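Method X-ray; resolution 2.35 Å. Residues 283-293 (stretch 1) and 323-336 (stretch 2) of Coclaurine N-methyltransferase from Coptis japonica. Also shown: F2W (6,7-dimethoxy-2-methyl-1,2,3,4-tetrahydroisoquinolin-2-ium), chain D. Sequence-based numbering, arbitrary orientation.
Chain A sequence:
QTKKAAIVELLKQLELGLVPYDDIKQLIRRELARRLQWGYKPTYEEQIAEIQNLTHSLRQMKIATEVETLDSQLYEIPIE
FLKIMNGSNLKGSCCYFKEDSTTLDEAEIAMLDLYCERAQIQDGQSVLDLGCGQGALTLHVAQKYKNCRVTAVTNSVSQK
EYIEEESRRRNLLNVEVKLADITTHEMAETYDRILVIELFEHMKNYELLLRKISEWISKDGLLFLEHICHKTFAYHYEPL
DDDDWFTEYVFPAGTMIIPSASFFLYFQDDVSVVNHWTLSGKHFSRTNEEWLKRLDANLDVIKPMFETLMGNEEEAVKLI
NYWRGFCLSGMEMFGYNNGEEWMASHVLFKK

Stretch 1 (283-293) HFSRTNEEWLK
Stretch 2 (323-336) WRGFCLSGMEMFGY

Stretch 1 is helical throughout and stretch 2 is helical from Trp323, both as parts of longer α-helices. They run nearly antiparallel (155° between their directions), their axes approaching to 7.4 Å. In register, the CA atoms of Ser285 and Met331 lie 4.2 Å apart, and those of Asn288 and Cys327 4.7 Å.

Phe284 (chi1 t) points toward the partner helix and directs its ring edge at the face of Phe334 (chi1 m), centroids 5.0 Å apart and planes at 61°; both rings also approach the ligand F2W. Ser285 (t) is small enough for close backbone approach, and Ser285 OG donates the one hydrogen bond between the helices, 2.6 Å to Met331 O. Ser285 OG also lies 3.4 Å from Gly335 CA, where a CB would clash.

Asn288 (m) is a knob among Phe326, Cys327, Gly330 and Met331. Asn288 ND2 donates to Phe284 O (2.9 Å), within its own helix; Asn288 OD1 finds no polar partner and sits 3.4 Å from F2W CAM. Gly330 makes this room, since a CB there would strike Asn288 CG.

Glu289 (t), partly exposed, lays its aliphatic CB 3.5 Å from Met331 SD. Buried Trp291 (m) makes apolar contacts, Trp291 CB 3.7 Å from Cys327 SG and the indole's CZ3 4.0 Å from Phe326 CE2. Leu292 (t, p) is a knob among Arg324, Cys327, Leu328 and Met331: Leu292 CD1 meets the aliphatic Arg324 CG at 4.1 Å, and Leu292 CD2 lies 3.5 Å from Leu328 CD2 and 4.0 Å from Met331 SD.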

# COMPACT_ATOMS: atom_id res chain seq x y z
N HIS A 283 6.64 -20.25 4.36
CA HIS A 283 7.74 -20.64 3.49
C HIS A 283 9.09 -20.29 4.09
O HIS A 283 10.02 -21.12 4.10
CB HIS A 283 7.59 -19.98 2.13
CG HIS A 283 6.31 -20.32 1.44
ND1 HIS A 283 6.15 -21.47 0.70
CD2 HIS A 283 5.14 -19.64 1.34
CE1 HIS A 283 4.94 -21.50 0.19
NE2 HIS A 283 4.31 -20.40 0.55
N PHE A 284 9.24 -19.08 4.59
CA PHE A 284 10.54 -18.77 5.19
C PHE A 284 10.66 -19.45 6.54
O PHE A 284 11.76 -19.79 6.99
CB PHE A 284 10.78 -17.26 5.30
CG PHE A 284 12.25 -16.91 5.34
CD1 PHE A 284 13.17 -17.86 4.94
CD2 PHE A 284 12.70 -15.66 5.68
CE1 PHE A 284 14.51 -17.60 4.96
CE2 PHE A 284 14.07 -15.39 5.67
CZ PHE A 284 14.97 -16.38 5.32
N SER A 285 9.53 -19.70 7.19
CA SER A 285 9.58 -20.41 8.44
C SER A 285 10.12 -21.80 8.19
O SER A 285 11.02 -22.26 8.89
CB SER A 285 8.21 -20.48 9.11
OG SER A 285 8.33 -21.03 10.41
N ARG A 286 9.60 -22.46 7.16
CA ARG A 286 9.99 -23.84 6.90
C ARG A 286 11.42 -23.91 6.41
O ARG A 286 12.16 -24.85 6.72
CB ARG A 286 9.04 -24.49 5.91
CG ARG A 286 7.71 -24.94 6.53
CD ARG A 286 7.14 -26.15 5.78
NE ARG A 286 8.13 -27.21 5.64
CZ ARG A 286 8.04 -28.21 4.76
NH1 ARG A 286 6.99 -28.28 3.95
NH2 ARG A 286 9.00 -29.13 4.69
N THR A 287 11.81 -22.89 5.65
CA THR A 287 13.18 -22.76 5.15
C THR A 287 14.20 -22.77 6.30
O THR A 287 15.13 -23.56 6.29
CB THR A 287 13.34 -21.46 4.32
OG1 THR A 287 12.53 -21.54 3.15
CG2 THR A 287 14.74 -21.30 3.87
N ASN A 288 14.01 -21.88 7.26
CA ASN A 288 14.87 -21.77 8.41
C ASN A 288 14.87 -23.05 9.23
O ASN A 288 15.87 -23.38 9.91
CB ASN A 288 14.45 -20.61 9.31
CG ASN A 288 14.94 -19.25 8.79
OD1 ASN A 288 16.09 -18.89 9.00
ND2 ASN A 288 14.04 -18.48 8.17
N GLU A 289 13.74 -23.75 9.19
CA GLU A 289 13.57 -25.01 9.93
C GLU A 289 14.37 -26.13 9.27
O GLU A 289 14.86 -27.03 9.94
CB GLU A 289 12.08 -25.40 9.99
CG GLU A 289 11.77 -26.74 10.65
CD GLU A 289 10.27 -27.09 10.64
OE1 GLU A 289 9.51 -26.50 9.83
OE2 GLU A 289 9.84 -27.97 11.44
N GLU A 290 14.49 -26.09 7.96
CA GLU A 290 15.20 -27.14 7.26
C GLU A 290 16.70 -26.94 7.43
O GLU A 290 17.46 -27.90 7.49
CB GLU A 290 14.79 -27.19 5.78
CG GLU A 290 13.34 -27.66 5.54
CD GLU A 290 13.11 -29.13 5.92
OE1 GLU A 290 13.92 -29.98 5.50
OE2 GLU A 290 12.11 -29.43 6.62
N TRP A 291 17.09 -25.67 7.52
CA TRP A 291 18.46 -25.28 7.79
C TRP A 291 18.89 -25.77 9.18
O TRP A 291 19.98 -26.34 9.35
CB TRP A 291 18.59 -23.76 7.72
CG TRP A 291 18.56 -23.18 6.33
CD1 TRP A 291 18.74 -23.84 5.16
CD2 TRP A 291 18.33 -21.80 5.98
NE1 TRP A 291 18.65 -22.97 4.10
CE2 TRP A 291 18.39 -21.71 4.58
CE3 TRP A 291 18.07 -20.64 6.73
CZ2 TRP A 291 18.21 -20.50 3.89
CZ3 TRP A 291 17.89 -19.43 6.04
CH2 TRP A 291 17.97 -19.38 4.64
N LEU A 292 18.02 -25.54 10.16
CA LEU A 292 18.29 -25.95 11.54
C LEU A 292 18.45 -27.47 11.66
O LEU A 292 19.38 -27.94 12.31
CB LEU A 292 17.18 -25.45 12.45
CG LEU A 292 17.21 -25.92 13.90
CD1 LEU A 292 18.46 -25.40 14.60
CD2 LEU A 292 15.93 -25.49 14.64
N LYS A 293 17.56 -28.24 11.03
CA LYS A 293 17.70 -29.70 10.99
C LYS A 293 19.06 -30.10 10.44
O LYS A 293 19.66 -31.08 10.89
CB LYS A 293 16.62 -30.36 10.13
CG LYS A 293 15.24 -30.53 10.76
CD LYS A 293 14.24 -31.05 9.71
CE LYS A 293 12.80 -30.90 10.15
NZ LYS A 293 11.81 -31.09 9.03
N TRP A 323 24.18 -19.70 14.88
CA TRP A 323 23.47 -20.10 13.70
C TRP A 323 22.13 -20.77 14.07
O TRP A 323 21.13 -20.61 13.36
CB TRP A 323 24.36 -21.00 12.84
CG TRP A 323 25.31 -20.13 12.02
CD1 TRP A 323 26.67 -20.01 12.18
CD2 TRP A 323 24.96 -19.20 10.99
NE1 TRP A 323 27.18 -19.09 11.28
CE2 TRP A 323 26.13 -18.58 10.53
CE3 TRP A 323 23.74 -18.84 10.37
CZ2 TRP A 323 26.15 -17.63 9.50
CZ3 TRP A 323 23.75 -17.90 9.35
CH2 TRP A 323 24.94 -17.31 8.92
N ARG A 324 22.10 -21.47 15.20
CA ARG A 324 20.84 -22.01 15.72
C ARG A 324 19.84 -20.90 15.98
O ARG A 324 18.73 -20.95 15.48
CB ARG A 324 21.07 -22.80 17.00
CG ARG A 324 21.66 -24.17 16.77
CD ARG A 324 22.20 -24.76 18.06
NE ARG A 324 22.61 -26.14 17.87
CZ ARG A 324 23.35 -26.83 18.73
NH1 ARG A 324 23.76 -26.26 19.86
NH2 ARG A 324 23.68 -28.08 18.46
N GLY A 325 20.23 -19.87 16.73
CA GLY A 325 19.39 -18.70 16.95
C GLY A 325 19.02 -17.94 15.68
O GLY A 325 18.02 -17.24 15.63
N PHE A 326 19.85 -18.05 14.65
CA PHE A 326 19.52 -17.47 13.35
C PHE A 326 18.25 -18.10 12.83
O PHE A 326 17.26 -17.43 12.54
CB PHE A 326 20.67 -17.72 12.37
CG PHE A 326 20.50 -17.07 11.04
CD1 PHE A 326 20.99 -15.79 10.82
CD2 PHE A 326 19.89 -17.75 10.00
CE1 PHE A 326 20.87 -15.18 9.58
CE2 PHE A 326 19.75 -17.14 8.76
CZ PHE A 326 20.24 -15.86 8.55
N CYS A 327 18.31 -19.41 12.73
CA CYS A 327 17.26 -20.24 12.20
C CYS A 327 16.02 -20.31 13.11
O CYS A 327 14.89 -20.38 12.63
CB CYS A 327 17.82 -21.64 11.94
SG CYS A 327 19.17 -21.69 10.78
N LEU A 328 16.23 -20.26 14.42
CA LEU A 328 15.12 -20.28 15.36
C LEU A 328 14.36 -18.96 15.27
O LEU A 328 13.11 -18.96 15.28
CB LEU A 328 15.61 -20.50 16.80
CG LEU A 328 16.21 -21.85 17.23
CD1 LEU A 328 16.56 -21.74 18.67
CD2 LEU A 328 15.25 -23.01 17.02
N SER A 329 15.12 -17.86 15.24
CA SER A 329 14.52 -16.55 14.98
C SER A 329 13.69 -16.58 13.70
O SER A 329 12.54 -16.16 13.69
CB SER A 329 15.59 -15.47 14.87
OG SER A 329 16.16 -15.22 16.13
N GLY A 330 14.27 -17.11 12.62
CA GLY A 330 13.55 -17.24 11.37
C GLY A 330 12.31 -18.10 11.47
O GLY A 330 11.24 -17.71 10.98
N MET A 331 12.43 -19.26 12.10
CA MET A 331 11.28 -20.15 12.26
C MET A 331 10.09 -19.50 12.96
O MET A 331 8.97 -19.52 12.47
CB MET A 331 11.67 -21.40 13.05
CG MET A 331 12.05 -22.57 12.18
SD MET A 331 12.50 -23.98 13.21
CE MET A 331 10.95 -24.34 13.97
N GLU A 332 10.33 -18.92 14.12
CA GLU A 332 9.24 -18.44 14.94
C GLU A 332 8.69 -17.12 14.42
O GLU A 332 7.50 -16.86 14.56
CB GLU A 332 9.69 -18.27 16.39
CG GLU A 332 10.01 -19.56 17.11
CD GLU A 332 8.90 -20.56 17.04
OE1 GLU A 332 7.77 -20.24 17.49
OE2 GLU A 332 9.15 -21.68 16.54
N MET A 333 9.55 -16.29 13.85
CA MET A 333 9.12 -14.97 13.44
C MET A 333 8.20 -15.08 12.23
O MET A 333 7.09 -14.57 12.22
CB MET A 333 10.32 -14.09 13.14
CG MET A 333 9.97 -12.91 12.31
SD MET A 333 11.29 -11.83 11.84
CE MET A 333 11.21 -10.83 13.23
N PHE A 334 8.67 -15.79 11.21
CA PHE A 334 7.91 -15.94 9.99
C PHE A 334 6.76 -16.94 10.10
O PHE A 334 5.77 -16.79 9.40
CB PHE A 334 8.85 -16.29 8.87
CG PHE A 334 9.69 -15.13 8.47
CD1 PHE A 334 10.90 -14.88 9.13
CD2 PHE A 334 9.23 -14.22 7.52
CE1 PHE A 334 11.66 -13.77 8.80
CE2 PHE A 334 9.99 -13.11 7.20
CZ PHE A 334 11.20 -12.89 7.83
N GLY A 335 6.88 -17.93 10.96
CA GLY A 335 5.80 -18.89 11.15
C GLY A 335 4.74 -18.40 12.12
O GLY A 335 3.72 -19.06 12.28
N TYR A 336 4.98 -17.25 12.75
CA TYR A 336 4.04 -16.70 13.74
C TYR A 336 2.63 -16.57 13.16
O TYR A 336 2.46 -16.21 11.97
CB TYR A 336 4.53 -15.33 14.24
CG TYR A 336 3.92 -14.93 15.58
CD1 TYR A 336 4.44 -15.44 16.76
CD2 TYR A 336 2.83 -14.06 15.66
CE1 TYR A 336 3.90 -15.10 17.98
CE2 TYR A 336 2.29 -13.70 16.89
CZ TYR A 336 2.83 -14.23 18.04
OH TYR A 336 2.32 -13.89 19.27
CAM F2W D . 16.31 -15.58 9.94
OAK F2W D . 15.65 -14.30 9.97
CAB F2W D . 15.99 -13.56 8.86
CAA F2W D . 16.81 -14.05 7.83
CAF F2W D . 17.09 -13.21 6.76
CAJ F2W D . 17.86 -13.61 5.68
CAI F2W D . 18.55 -12.50 4.83
NAH F2W D . 17.43 -11.67 4.35
CAO F2W D . 18.14 -10.50 3.79
CAG F2W D . 16.92 -11.19 5.64
CAE F2W D . 16.51 -11.97 6.67
CAD F2W D . 15.71 -11.48 7.70
CAC F2W D . 15.42 -12.30 8.78
OAL F2W D . 14.65 -11.93 9.85
CAN F2W D . 14.03 -10.63 9.84